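Local coordinates for FAD-binding PCMH-type domain-containing protein (Gibberella zeae, PDB 6YJO), which probably works as an FAD-dependent oxidoreductase, carrying a covalently bound flavin and belonging to a group of fungal enzymes that oxidise oligosaccharides, at residues A[73-78]-A[121-126]; A[246-251]-A[306-311]; A[381-386]-A[418-423]. All blocks are in the same frame, centred on the assembly; numbering follows the deposited sequence.

Interaction 1. Residues A[73-78]-A[121-126]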
# COMPACT_ATOMS: atom_id res chain seq x y z
N ALA A 73 1.62 -19.14 -13.45
CA ALA A 73 2.91 -19.71 -13.08
C ALA A 73 3.09 -19.61 -11.57
O ALA A 73 2.56 -18.71 -10.92
CB ALA A 73 4.06 -18.98 -13.79
N LEU A 74 3.82 -20.58 -11.02
CA LEU A 74 4.13 -20.63 -9.59
C LEU A 74 5.63 -20.85 -9.44
O LEU A 74 6.09 -21.94 -9.07
CB LEU A 74 3.33 -21.74 -8.91
CG LEU A 74 3.52 -21.87 -7.39
CD1 LEU A 74 3.22 -20.55 -6.68
CD2 LEU A 74 2.64 -22.98 -6.83
N PRO A 75 6.44 -19.83 -9.75
CA PRO A 75 7.89 -19.99 -9.68
C PRO A 75 8.38 -20.11 -8.25
O PRO A 75 7.71 -19.71 -7.29
CB PRO A 75 8.41 -18.70 -10.33
CG PRO A 75 7.34 -17.70 -10.04
CD PRO A 75 6.06 -18.47 -10.17
N THR A 76 9.58 -20.68 -8.11
CA THR A 76 10.32 -20.64 -6.86
C THR A 76 11.74 -20.12 -7.05
O THR A 76 12.46 -19.98 -6.06
CB THR A 76 10.38 -22.03 -6.20
OG1 THR A 76 11.19 -22.91 -6.99
CG2 THR A 76 8.98 -22.61 -6.05
N THR A 77 12.15 -19.84 -8.28
CA THR A 77 13.46 -19.27 -8.57
C THR A 77 13.31 -18.10 -9.52
O THR A 77 12.31 -17.96 -10.23
CB THR A 77 14.42 -20.30 -9.20
OG1 THR A 77 13.93 -20.68 -10.49
CG2 THR A 77 14.54 -21.54 -8.31
N VAL A 78 14.33 -17.24 -9.52
CA VAL A 78 14.36 -16.12 -10.45
C VAL A 78 14.30 -16.62 -11.88
O VAL A 78 13.71 -15.97 -12.76
CB VAL A 78 15.62 -15.26 -10.21
CG1 VAL A 78 15.52 -13.96 -10.99
CG2 VAL A 78 15.82 -15.00 -8.72
N ASP A 121 4.30 -15.94 -4.74
CA ASP A 121 4.00 -16.20 -3.33
C ASP A 121 4.91 -17.27 -2.74
O ASP A 121 5.18 -17.25 -1.53
CB ASP A 121 2.53 -16.60 -3.19
CG ASP A 121 2.13 -16.92 -1.76
OD1 ASP A 121 2.84 -16.48 -0.83
OD2 ASP A 121 1.11 -17.61 -1.57
N ALA A 122 5.37 -18.23 -3.55
CA ALA A 122 6.21 -19.31 -3.04
C ALA A 122 7.65 -18.88 -2.78
O ALA A 122 8.39 -19.62 -2.13
CB ALA A 122 6.19 -20.49 -4.02
N MET A 123 8.06 -17.70 -3.26
CA MET A 123 9.40 -17.17 -3.03
C MET A 123 9.30 -16.15 -1.91
O MET A 123 8.98 -14.98 -2.14
CB MET A 123 9.96 -16.57 -4.32
CG MET A 123 10.06 -17.55 -5.47
SD MET A 123 10.47 -16.77 -7.05
CE MET A 123 11.96 -15.87 -6.60
N ASP A 124 9.57 -16.59 -0.67
CA ASP A 124 9.37 -15.74 0.50
C ASP A 124 10.56 -15.78 1.46
O ASP A 124 10.39 -15.46 2.65
CB ASP A 124 8.09 -16.14 1.24
CG ASP A 124 8.16 -17.54 1.82
OD1 ASP A 124 9.21 -18.20 1.68
OD2 ASP A 124 7.16 -17.99 2.42
N THR A 125 11.75 -16.14 1.00
CA THR A 125 12.89 -16.25 1.90
C THR A 125 13.38 -14.87 2.31
O THR A 125 13.65 -14.01 1.46
CB THR A 125 14.02 -17.04 1.23
OG1 THR A 125 13.54 -18.35 0.87
CG2 THR A 125 15.21 -17.17 2.17
N VAL A 126 13.49 -14.66 3.63
CA VAL A 126 14.08 -13.45 4.20
C VAL A 126 15.51 -13.76 4.62
O VAL A 126 15.80 -14.88 5.07
CB VAL A 126 13.26 -12.93 5.40
CG1 VAL A 126 13.91 -11.68 5.99
CG2 VAL A 126 11.82 -12.65 5.00

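Interaction 2. Residues A[246-251]-A[306-311]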
# COMPACT_ATOMS: atom_id res chain seq x y z
N ILE A 246 -7.95 6.61 21.54
CA ILE A 246 -8.80 7.62 22.16
C ILE A 246 -10.16 7.51 21.49
O ILE A 246 -10.29 7.78 20.29
CB ILE A 246 -8.24 9.05 21.99
CG1 ILE A 246 -6.85 9.19 22.62
CG2 ILE A 246 -9.21 10.05 22.59
CD1 ILE A 246 -5.74 9.35 21.60
N GLU A 247 -11.17 7.10 22.26
CA GLU A 247 -12.52 6.97 21.75
C GLU A 247 -13.26 8.30 21.85
O GLU A 247 -13.14 9.02 22.85
CB GLU A 247 -13.28 5.89 22.52
CG GLU A 247 -12.57 4.55 22.56
CD GLU A 247 -13.38 3.49 23.28
OE1 GLU A 247 -14.51 3.80 23.72
OE2 GLU A 247 -12.90 2.35 23.41
N LEU A 248 -14.02 8.63 20.80
CA LEU A 248 -14.75 9.88 20.73
C LEU A 248 -16.13 9.64 20.15
O LEU A 248 -16.42 8.58 19.58
CB LEU A 248 -14.01 10.91 19.87
CG LEU A 248 -12.63 11.35 20.35
CD1 LEU A 248 -11.55 10.75 19.46
CD2 LEU A 248 -12.54 12.86 20.38
N ASP A 249 -17.01 10.64 20.33
CA ASP A 249 -18.33 10.67 19.69
C ASP A 249 -18.63 12.13 19.31
O ASP A 249 -19.38 12.84 19.98
CB ASP A 249 -19.40 10.09 20.60
CG ASP A 249 -20.74 9.99 19.91
OD1 ASP A 249 -20.77 9.97 18.66
OD2 ASP A 249 -21.77 9.96 20.62
N TRP A 250 -18.01 12.57 18.22
CA TRP A 250 -18.20 13.92 17.72
C TRP A 250 -19.60 14.13 17.15
O TRP A 250 -20.24 13.20 16.66
CB TRP A 250 -17.19 14.22 16.61
CG TRP A 250 -15.79 14.47 17.06
CD1 TRP A 250 -15.37 14.84 18.30
CD2 TRP A 250 -14.62 14.35 16.25
NE1 TRP A 250 -14.00 14.97 18.31
CE2 TRP A 250 -13.52 14.67 17.06
CE3 TRP A 250 -14.40 14.01 14.91
CZ2 TRP A 250 -12.21 14.66 16.58
CZ3 TRP A 250 -13.10 13.99 14.44
CH2 TRP A 250 -12.02 14.31 15.27
N ASN A 251 -20.06 15.38 17.24
CA ASN A 251 -21.11 15.90 16.37
C ASN A 251 -20.46 16.71 15.26
O ASN A 251 -19.26 16.98 15.28
CB ASN A 251 -22.10 16.74 17.18
CG ASN A 251 -21.44 17.91 17.90
OD1 ASN A 251 -20.68 18.67 17.31
ND2 ASN A 251 -21.71 18.04 19.19
N GLY A 306 -5.95 18.55 24.70
CA GLY A 306 -6.51 19.80 25.18
C GLY A 306 -7.51 20.39 24.21
O GLY A 306 -8.62 20.77 24.61
N ASP A 307 -7.14 20.49 22.93
CA ASP A 307 -8.08 20.97 21.93
C ASP A 307 -9.30 20.07 21.84
O ASP A 307 -10.43 20.55 21.67
CB ASP A 307 -7.39 21.06 20.57
CG ASP A 307 -6.17 21.97 20.59
OD1 ASP A 307 -6.11 22.86 21.46
OD2 ASP A 307 -5.28 21.81 19.72
N LEU A 308 -9.10 18.76 21.98
CA LEU A 308 -10.20 17.81 21.82
C LEU A 308 -11.09 17.75 23.05
O LEU A 308 -12.29 17.50 22.92
CB LEU A 308 -9.65 16.41 21.53
CG LEU A 308 -9.02 16.17 20.15
CD1 LEU A 308 -8.60 14.71 20.04
CD2 LEU A 308 -9.99 16.54 19.04
N GLY A 309 -10.53 17.97 24.24
CA GLY A 309 -11.28 17.72 25.46
C GLY A 309 -11.45 16.25 25.72
O GLY A 309 -12.50 15.83 26.24
N ALA A 310 -10.45 15.44 25.38
CA ALA A 310 -10.55 13.99 25.42
C ALA A 310 -9.36 13.42 26.18
O ALA A 310 -8.41 14.13 26.52
CB ALA A 310 -10.61 13.40 24.00
N GLN A 311 -9.43 12.12 26.45
CA GLN A 311 -8.43 11.42 27.24
C GLN A 311 -8.17 10.05 26.62
O GLN A 311 -9.03 9.50 25.93
CB GLN A 311 -8.88 11.27 28.70
CG GLN A 311 -10.38 11.05 28.84
CD GLN A 311 -10.74 10.24 30.07
OE1 GLN A 311 -10.23 9.14 30.27
NE2 GLN A 311 -11.62 10.79 30.91
O HOH W 1 -13.76 16.60 20.76

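Interaction 3. Residues A[381-386]-A[418-423]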
# COMPACT_ATOMS: atom_id res chain seq x y z
N TYR A 381 -16.20 3.17 6.41
CA TYR A 381 -15.36 3.77 7.44
C TYR A 381 -14.27 4.56 6.74
O TYR A 381 -14.04 4.42 5.54
CB TYR A 381 -14.78 2.71 8.39
CG TYR A 381 -13.77 1.79 7.76
CD1 TYR A 381 -12.43 2.16 7.62
CD2 TYR A 381 -14.14 0.53 7.31
CE1 TYR A 381 -11.50 1.32 7.05
CE2 TYR A 381 -13.21 -0.33 6.74
CZ TYR A 381 -11.90 0.07 6.61
OH TYR A 381 -10.99 -0.79 6.03
N ILE A 382 -13.58 5.40 7.52
CA ILE A 382 -12.57 6.31 6.98
C ILE A 382 -11.35 6.31 7.89
O ILE A 382 -11.48 6.35 9.12
CB ILE A 382 -13.14 7.74 6.83
CG1 ILE A 382 -14.29 7.74 5.82
CG2 ILE A 382 -12.04 8.72 6.42
CD1 ILE A 382 -15.02 9.07 5.69
N LEU A 383 -10.17 6.26 7.29
CA LEU A 383 -8.90 6.30 8.01
C LEU A 383 -8.08 7.48 7.51
O LEU A 383 -7.76 7.55 6.31
CB LEU A 383 -8.12 4.99 7.82
CG LEU A 383 -8.79 3.71 8.32
CD1 LEU A 383 -7.87 2.52 8.14
CD2 LEU A 383 -9.20 3.86 9.77
N ILE A 384 -7.75 8.40 8.41
CA ILE A 384 -6.97 9.59 8.09
C ILE A 384 -5.66 9.49 8.86
O ILE A 384 -5.62 9.79 10.06
CB ILE A 384 -7.71 10.89 8.43
CG1 ILE A 384 -9.20 10.75 8.10
CG2 ILE A 384 -7.11 12.05 7.66
CD1 ILE A 384 -9.97 12.04 8.28
N ASP A 385 -4.60 9.06 8.19
CA ASP A 385 -3.29 8.99 8.81
C ASP A 385 -2.64 10.37 8.82
O ASP A 385 -2.80 11.16 7.89
CB ASP A 385 -2.39 8.01 8.06
CG ASP A 385 -2.85 6.58 8.20
OD1 ASP A 385 -2.66 5.99 9.29
OD2 ASP A 385 -3.40 6.03 7.22
N LEU A 386 -1.91 10.66 9.90
CA LEU A 386 -1.01 11.81 9.90
C LEU A 386 0.26 11.39 9.17
O LEU A 386 1.05 10.58 9.67
CB LEU A 386 -0.73 12.27 11.33
CG LEU A 386 -1.98 12.63 12.15
CD1 LEU A 386 -1.61 13.40 13.41
CD2 LEU A 386 -2.99 13.42 11.31
N LEU A 418 -3.15 11.33 4.77
CA LEU A 418 -3.41 10.16 3.95
C LEU A 418 -4.80 9.64 4.29
O LEU A 418 -4.98 8.94 5.29
CB LEU A 418 -2.35 9.08 4.16
CG LEU A 418 -2.68 7.71 3.57
CD1 LEU A 418 -2.89 7.81 2.06
CD2 LEU A 418 -1.61 6.68 3.91
N TRP A 419 -5.78 9.99 3.46
CA TRP A 419 -7.14 9.53 3.65
C TRP A 419 -7.35 8.17 3.00
O TRP A 419 -6.81 7.90 1.92
CB TRP A 419 -8.14 10.52 3.06
CG TRP A 419 -8.02 11.93 3.55
CD1 TRP A 419 -6.94 12.76 3.42
CD2 TRP A 419 -9.03 12.69 4.21
NE1 TRP A 419 -7.22 13.98 3.98
CE2 TRP A 419 -8.49 13.97 4.47
CE3 TRP A 419 -10.35 12.42 4.62
CZ2 TRP A 419 -9.22 14.97 5.12
CZ3 TRP A 419 -11.06 13.41 5.26
CH2 TRP A 419 -10.50 14.67 5.50
N GLN A 420 -8.12 7.31 3.65
CA GLN A 420 -8.64 6.11 3.02
C GLN A 420 -10.14 6.03 3.28
O GLN A 420 -10.58 6.18 4.42
CB GLN A 420 -7.95 4.84 3.52
CG GLN A 420 -8.29 3.62 2.67
CD GLN A 420 -7.73 2.33 3.23
OE1 GLN A 420 -7.75 1.30 2.55
NE2 GLN A 420 -7.24 2.37 4.46
N PHE A 421 -10.90 5.82 2.22
CA PHE A 421 -12.34 5.62 2.30
C PHE A 421 -12.63 4.18 1.90
O PHE A 421 -12.25 3.75 0.81
CB PHE A 421 -13.10 6.58 1.39
CG PHE A 421 -12.63 8.01 1.48
CD1 PHE A 421 -11.45 8.42 0.87
CD2 PHE A 421 -13.39 8.97 2.14
CE1 PHE A 421 -11.02 9.73 0.94
CE2 PHE A 421 -12.97 10.28 2.21
CZ PHE A 421 -11.79 10.66 1.61
N SER A 422 -13.30 3.43 2.78
CA SER A 422 -13.65 2.05 2.50
C SER A 422 -15.15 1.83 2.69
O SER A 422 -15.83 2.57 3.41
CB SER A 422 -12.86 1.08 3.39
OG SER A 422 -11.49 1.07 3.03
N ASP A 423 -15.65 0.81 2.01
CA ASP A 423 -17.04 0.37 2.15
C ASP A 423 -17.06 -1.14 2.00
O ASP A 423 -16.59 -1.67 0.99
CB ASP A 423 -17.93 1.04 1.10
CG ASP A 423 -19.36 0.51 1.13
OD1 ASP A 423 -19.57 -0.71 0.97
OD2 ASP A 423 -20.29 1.33 1.31

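Interaction 1. Residues A[73-78]-A[121-126]
T76 and M123 bring two loops closest together, their CA atoms 5.2 Å apart, and no hydrogen bond joins the two backbones. M123 covers the most ground. Its CG lies against T76 CA at 3.4 Å, its SD passes the peptide N of T77 at 3.7 Å, and the bend at chi3 (53°) puts CE 4.0 Å from V78 N, where the helix 78-90 begins. Methionine suits this place because an unbranched, flexible thioether can lie along the backbone of T76 and T77 and still reach the side chains of P75 and V78. M123 also meets I81 of that helix. Next to it, A122 sends its single methyl into the angle between L74, P75 and T76: CB is 3.7 Å from P75 O and 4.0 Å from L74 CD1. L74 CG stands anti to its backbone N (chi1 -178°), and the CD1 branch beyond it does the touching. T76 adds CG2, also beside A122 CB. Both loops follow strands of the small parallel sheet in the FAD-binding domain, strands 71-73 and 116-119. Across this pair, then, the attraction is dispersion and fit of shape, with no polar bond.

Interaction 2. Residues A[246-251]-A[306-311]
A water molecule bridges W250 and L308, accepting from the indole NE1 at 3.0 Å and donating to the backbone carbonyl L308 O at 2.8 Å. It thereby links the end of the helix 294-308, where carbonyls lack the usual partners of the next turn, to the loop that follows strand 242-248. The same two residues also touch directly: L308 CD2 comes to the edge of the indole, near its plane, 3.8 Å from CZ2. Tryptophan suits the place, since one ring system offers both an N-H for the water and a broad hydrocarbon edge for the leucine.

The remaining contact is apolar. The methyl CB of A310 rests against two branched side chains of the strand, 3.9 Å from I246 CG2 and 4.1 Å from L248 CD2. A small residue lets the chain come this close. L248 CD2 also faces L308 CD1, more loosely at 4.4 Å. I246 CG2, anti to the backbone N, makes the closest approach, 3.4 Å from Q311 O. Between L308 and A310 lies G309, the first residue past the helix, whose positive phi of 72° is easily adopted without a side chain; L308 and A310, on either side of it in sequence, both point toward the strand. The touching parts run 141° apart in direction.

Strand 242-248 belongs to the seven-stranded antiparallel sheet, between strands 283-290 and 314-315, and I286 of the former touches I246, L248 and L308 alike. W250 also packs on A255 and L259 of the helix 252-268, whose N-terminus N251 caps; the contact thus joins the second strand from one edge of the sheet to two helices.

Interaction 3. Residues A[381-386]-A[418-423]
Y381 to D385 pair with S422 to L418 as neighbouring antiparallel strands, part of the seven-stranded sheet of a covalent flavoprotein of the berberine bridge enzyme type. The three hydrogen-bonded pairs, Y381 with S422, L383 with Q420 and D385 with L418, each exchange two backbone bonds, so their six N-H groups and six carbonyls are satisfied. The shortest runs from Q420 N to L383 O, at 2.7 Å. Its return bond, from L383 N to Q420 O at 2.9 Å, lies in the carbonyl plane, whereas Y381 N sits well above the plane of the S422 carbonyl at 3.1 Å. In between, I382 CA approaches Q420 O at 3.2 Å as a CA-H...O contact. The backbones of I382 and I384 bond to the flanking strand 273-280, those of W419 and F421 to 346-352.

Four side chains bond to residues beyond the pair. D385 OD1 bonds Q276, Q420 OE1 bonds Y104 and S422 OG bonds S347, all on the face that carries L418, whose side chain comes within about 5 Å of the FAD. On the other face W419 NE1 bonds T352.

Along the paired residues that other face is apolar apart from the indole N-H, as suits its cover by helix 431-446: I382 CD1 meets F421 CD2 at 3.9 Å, and I384 lies alongside W419, its CD1 over the six-membered ring. Small S422 leaves space for an aromatic neighbour. Y381 CG lies between its backbone N and carbonyl carbon (chi1 68°), and the ring lies across S422, with S422 CB over one face, 3.5 Å from Y381 CZ.

The three contacts follow one another along the chain, each closing before the next opens. Interaction 1 belongs to the FAD-binding domain, across the chain's centre from the other two; its centre is about 47 Å from that of interaction 2 and about 32 Å from that of interaction 3. Interactions 2 and 3 reach the same seven-stranded antiparallel sheet, with centres about 18 Å apart. Interaction 2 lies near one edge of that sheet, on its second strand, away from the annotated sites. With the M123 side chain about 8 Å and the L418 side chain about 5 Å from it, the FAD lies between the domain of 73-78 and 121-126 and the sheet of 381-386 and 418-423.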